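Membrane protein, putative (Geobacter sulfurreducens PCA, PDB 2QYB) is of unknown function but probably belongs to a membrane transporter with phosphatase activity, of which this chain is the GAF domain. Local coordinates at residues K34-V43 and F123-T132. Numbering follows the deposited sequence.
Sequences KLDLAVIRLV and FGILSVFSRT
Strands 37-43 and 124-130 pair antiparallel in the middle of the GAF domain sheet, Val39 opposite Ser127 and Arg41 opposite Ile125 as hydrogen-bonded pairs. A classic beta bulge closes the ladder where Asp36 and Leu37 both face Phe129. Phe129 O accepts from Asp36 N at 2.8 Å and from Leu37 N at 3.1 Å. Within the bulge, Asp36 turns its carboxylate onto the chain leaving the other strand. Asp36 OD2 takes Thr132 OG1 at 2.5 Å on its syn lone pair. Arg131 N reaches the same OD2 from the anti side, 27° out of the carboxylate plane. With an alanine here in place of Asp36, Arg131 N and the Thr132 hydroxyl would probably lose this shared acceptor and the turn be freer to move. Ser130 OG accepts from Thr132 N, which makes an ST turn, and donates to Lys34 O. The Arg131 chain bends at chi3 (-73°), which lays one face of its guanidinium over Asp36 CB, and its NH2 bonds to Lys57 O.

These are inner strands of the sheet, flanked by strands 49-56 and 109-115. Leu35, Ala38 and Ile40 face helix 10-32; Leu35 CD2 meets Val128 CB at 3.8 Å. On the opposite face Leu37 lies alongside Phe129, CD2 to CD2 4.1 Å. There a water accepts from Arg41 NH1, in the guanidinium plane, and donates to Ile125 O. Arg41 NH2 bonds to Ala63 O and Lys65 O.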
# COMPACT_ATOMS: atom_id res chain seq x y z
N LYS A 34 9.63 11.80 14.02
CA LYS A 34 10.50 10.68 14.44
C LYS A 34 9.73 9.41 14.80
O LYS A 34 10.01 8.80 15.83
CB LYS A 34 11.38 11.09 15.63
CG LYS A 34 12.26 12.31 15.34
CD LYS A 34 13.03 12.77 16.58
CE LYS A 34 13.73 14.13 16.30
NZ LYS A 34 14.71 14.43 17.39
N LEU A 35 8.77 9.05 13.94
CA LEU A 35 8.05 7.80 14.01
C LEU A 35 8.70 6.87 12.99
O LEU A 35 9.18 7.33 11.94
CB LEU A 35 6.59 8.00 13.62
CG LEU A 35 5.76 8.73 14.64
CD1 LEU A 35 4.43 9.09 14.02
CD2 LEU A 35 5.60 7.90 15.94
N ASP A 36 8.72 5.59 13.29
CA ASP A 36 9.33 4.62 12.41
C ASP A 36 8.30 3.66 11.86
O ASP A 36 8.57 2.96 10.90
CB ASP A 36 10.38 3.82 13.16
CG ASP A 36 11.53 4.67 13.59
OD1 ASP A 36 12.35 5.00 12.71
OD2 ASP A 36 11.61 5.03 14.78
N LEU A 37 7.11 3.61 12.46
CA LEU A 37 6.05 2.74 11.93
C LEU A 37 4.72 3.34 12.32
O LEU A 37 4.63 3.95 13.38
CB LEU A 37 6.18 1.31 12.46
CG LEU A 37 5.13 0.27 12.02
CD1 LEU A 37 5.13 -0.07 10.52
CD2 LEU A 37 5.36 -1.01 12.85
N ALA A 38 3.74 3.20 11.43
CA ALA A 38 2.39 3.69 11.61
C ALA A 38 1.47 2.67 10.97
O ALA A 38 1.73 2.21 9.88
CB ALA A 38 2.18 5.11 10.96
N VAL A 39 0.36 2.35 11.62
CA VAL A 39 -0.58 1.37 11.11
C VAL A 39 -1.99 1.96 11.28
O VAL A 39 -2.28 2.57 12.29
CB VAL A 39 -0.44 -0.05 11.84
CG1 VAL A 39 -1.27 -1.10 11.17
CG2 VAL A 39 1.00 -0.53 11.90
N ILE A 40 -2.83 1.82 10.26
CA ILE A 40 -4.29 2.03 10.40
C ILE A 40 -4.98 0.63 10.37
O ILE A 40 -4.72 -0.16 9.48
CB ILE A 40 -4.86 2.91 9.26
CG1 ILE A 40 -4.37 4.35 9.40
CG2 ILE A 40 -6.39 2.86 9.22
CD1 ILE A 40 -4.37 5.12 8.09
N ARG A 41 -5.82 0.36 11.36
CA ARG A 41 -6.71 -0.77 11.34
C ARG A 41 -8.16 -0.27 11.29
O ARG A 41 -8.49 0.75 11.92
CB ARG A 41 -6.54 -1.65 12.58
CG ARG A 41 -5.17 -2.22 12.70
CD ARG A 41 -5.11 -3.11 13.91
NE ARG A 41 -3.88 -3.91 13.93
CZ ARG A 41 -2.67 -3.43 14.25
NH1 ARG A 41 -2.48 -2.15 14.55
NH2 ARG A 41 -1.63 -4.24 14.24
N LEU A 42 -9.00 -1.01 10.56
CA LEU A 42 -10.43 -0.74 10.49
C LEU A 42 -11.20 -1.99 10.86
O LEU A 42 -10.78 -3.10 10.56
CB LEU A 42 -10.84 -0.24 9.09
CG LEU A 42 -10.14 1.04 8.60
CD1 LEU A 42 -10.50 1.49 7.13
CD2 LEU A 42 -10.35 2.17 9.60
N VAL A 43 -12.33 -1.81 11.53
CA VAL A 43 -13.14 -2.94 11.85
C VAL A 43 -13.74 -3.50 10.58
O VAL A 43 -14.17 -2.74 9.72
CB VAL A 43 -14.26 -2.60 12.88
CG1 VAL A 43 -14.96 -3.88 13.26
CG2 VAL A 43 -13.67 -1.99 14.13
N PHE A 123 -14.35 3.35 14.61
CA PHE A 123 -14.36 2.28 13.64
C PHE A 123 -12.98 1.78 13.20
O PHE A 123 -12.88 0.96 12.28
CB PHE A 123 -15.26 2.63 12.45
CG PHE A 123 -14.91 3.91 11.75
CD1 PHE A 123 -15.75 5.01 11.85
CD2 PHE A 123 -13.81 4.00 10.94
CE1 PHE A 123 -15.47 6.19 11.19
CE2 PHE A 123 -13.53 5.18 10.27
CZ PHE A 123 -14.35 6.26 10.40
N GLY A 124 -11.96 2.26 13.91
CA GLY A 124 -10.58 1.86 13.73
C GLY A 124 -9.62 2.45 14.75
O GLY A 124 -10.01 3.20 15.64
N ILE A 125 -8.34 2.06 14.61
CA ILE A 125 -7.22 2.56 15.41
C ILE A 125 -6.04 3.03 14.52
O ILE A 125 -5.66 2.37 13.60
CB ILE A 125 -6.73 1.49 16.40
CG1 ILE A 125 -7.83 1.19 17.44
CG2 ILE A 125 -5.50 1.95 17.14
CD1 ILE A 125 -8.19 2.37 18.41
N LEU A 126 -5.51 4.19 14.81
CA LEU A 126 -4.27 4.63 14.28
C LEU A 126 -3.22 4.33 15.34
O LEU A 126 -3.30 4.88 16.41
CB LEU A 126 -4.34 6.15 13.98
CG LEU A 126 -3.01 6.85 13.71
CD1 LEU A 126 -2.34 6.20 12.45
CD2 LEU A 126 -3.12 8.43 13.63
N SER A 127 -2.27 3.44 15.03
CA SER A 127 -1.20 3.03 15.95
C SER A 127 0.11 3.56 15.42
O SER A 127 0.39 3.41 14.24
CB SER A 127 -1.08 1.49 16.03
OG SER A 127 -2.36 0.86 16.22
N VAL A 128 0.94 4.14 16.27
CA VAL A 128 2.24 4.69 15.83
C VAL A 128 3.38 4.36 16.78
O VAL A 128 3.22 4.35 17.99
CB VAL A 128 2.15 6.23 15.65
CG1 VAL A 128 1.05 6.57 14.65
CG2 VAL A 128 1.85 6.93 16.98
N PHE A 129 4.56 4.17 16.23
CA PHE A 129 5.70 3.63 16.98
C PHE A 129 6.97 4.36 16.58
O PHE A 129 7.20 4.57 15.43
CB PHE A 129 5.86 2.15 16.64
CG PHE A 129 4.62 1.35 16.82
CD1 PHE A 129 4.42 0.61 18.03
CD2 PHE A 129 3.65 1.29 15.80
CE1 PHE A 129 3.29 -0.14 18.21
CE2 PHE A 129 2.53 0.55 15.98
CZ PHE A 129 2.33 -0.17 17.19
N SER A 130 7.76 4.74 17.54
CA SER A 130 9.12 5.21 17.29
C SER A 130 10.14 4.17 17.83
O SER A 130 10.07 3.79 18.97
CB SER A 130 9.34 6.56 17.97
OG SER A 130 10.70 6.96 17.89
N ARG A 131 11.04 3.72 16.97
CA ARG A 131 12.28 3.05 17.37
C ARG A 131 13.43 4.06 17.61
O ARG A 131 14.60 3.66 17.76
CB ARG A 131 12.69 2.01 16.31
CG ARG A 131 11.71 0.86 16.26
CD ARG A 131 12.11 -0.22 15.30
NE ARG A 131 11.91 0.25 13.94
CZ ARG A 131 10.85 -0.02 13.17
NH1 ARG A 131 9.87 -0.81 13.62
NH2 ARG A 131 10.81 0.48 11.92
N THR A 132 13.08 5.34 17.67
CA THR A 132 14.07 6.44 17.54
C THR A 132 14.16 7.24 18.87
O THR A 132 15.26 7.51 19.32
CB THR A 132 13.72 7.43 16.32
OG1 THR A 132 13.47 6.68 15.10
CG2 THR A 132 14.84 8.48 16.07
O HOH W 1 -4.09 0.19 14.56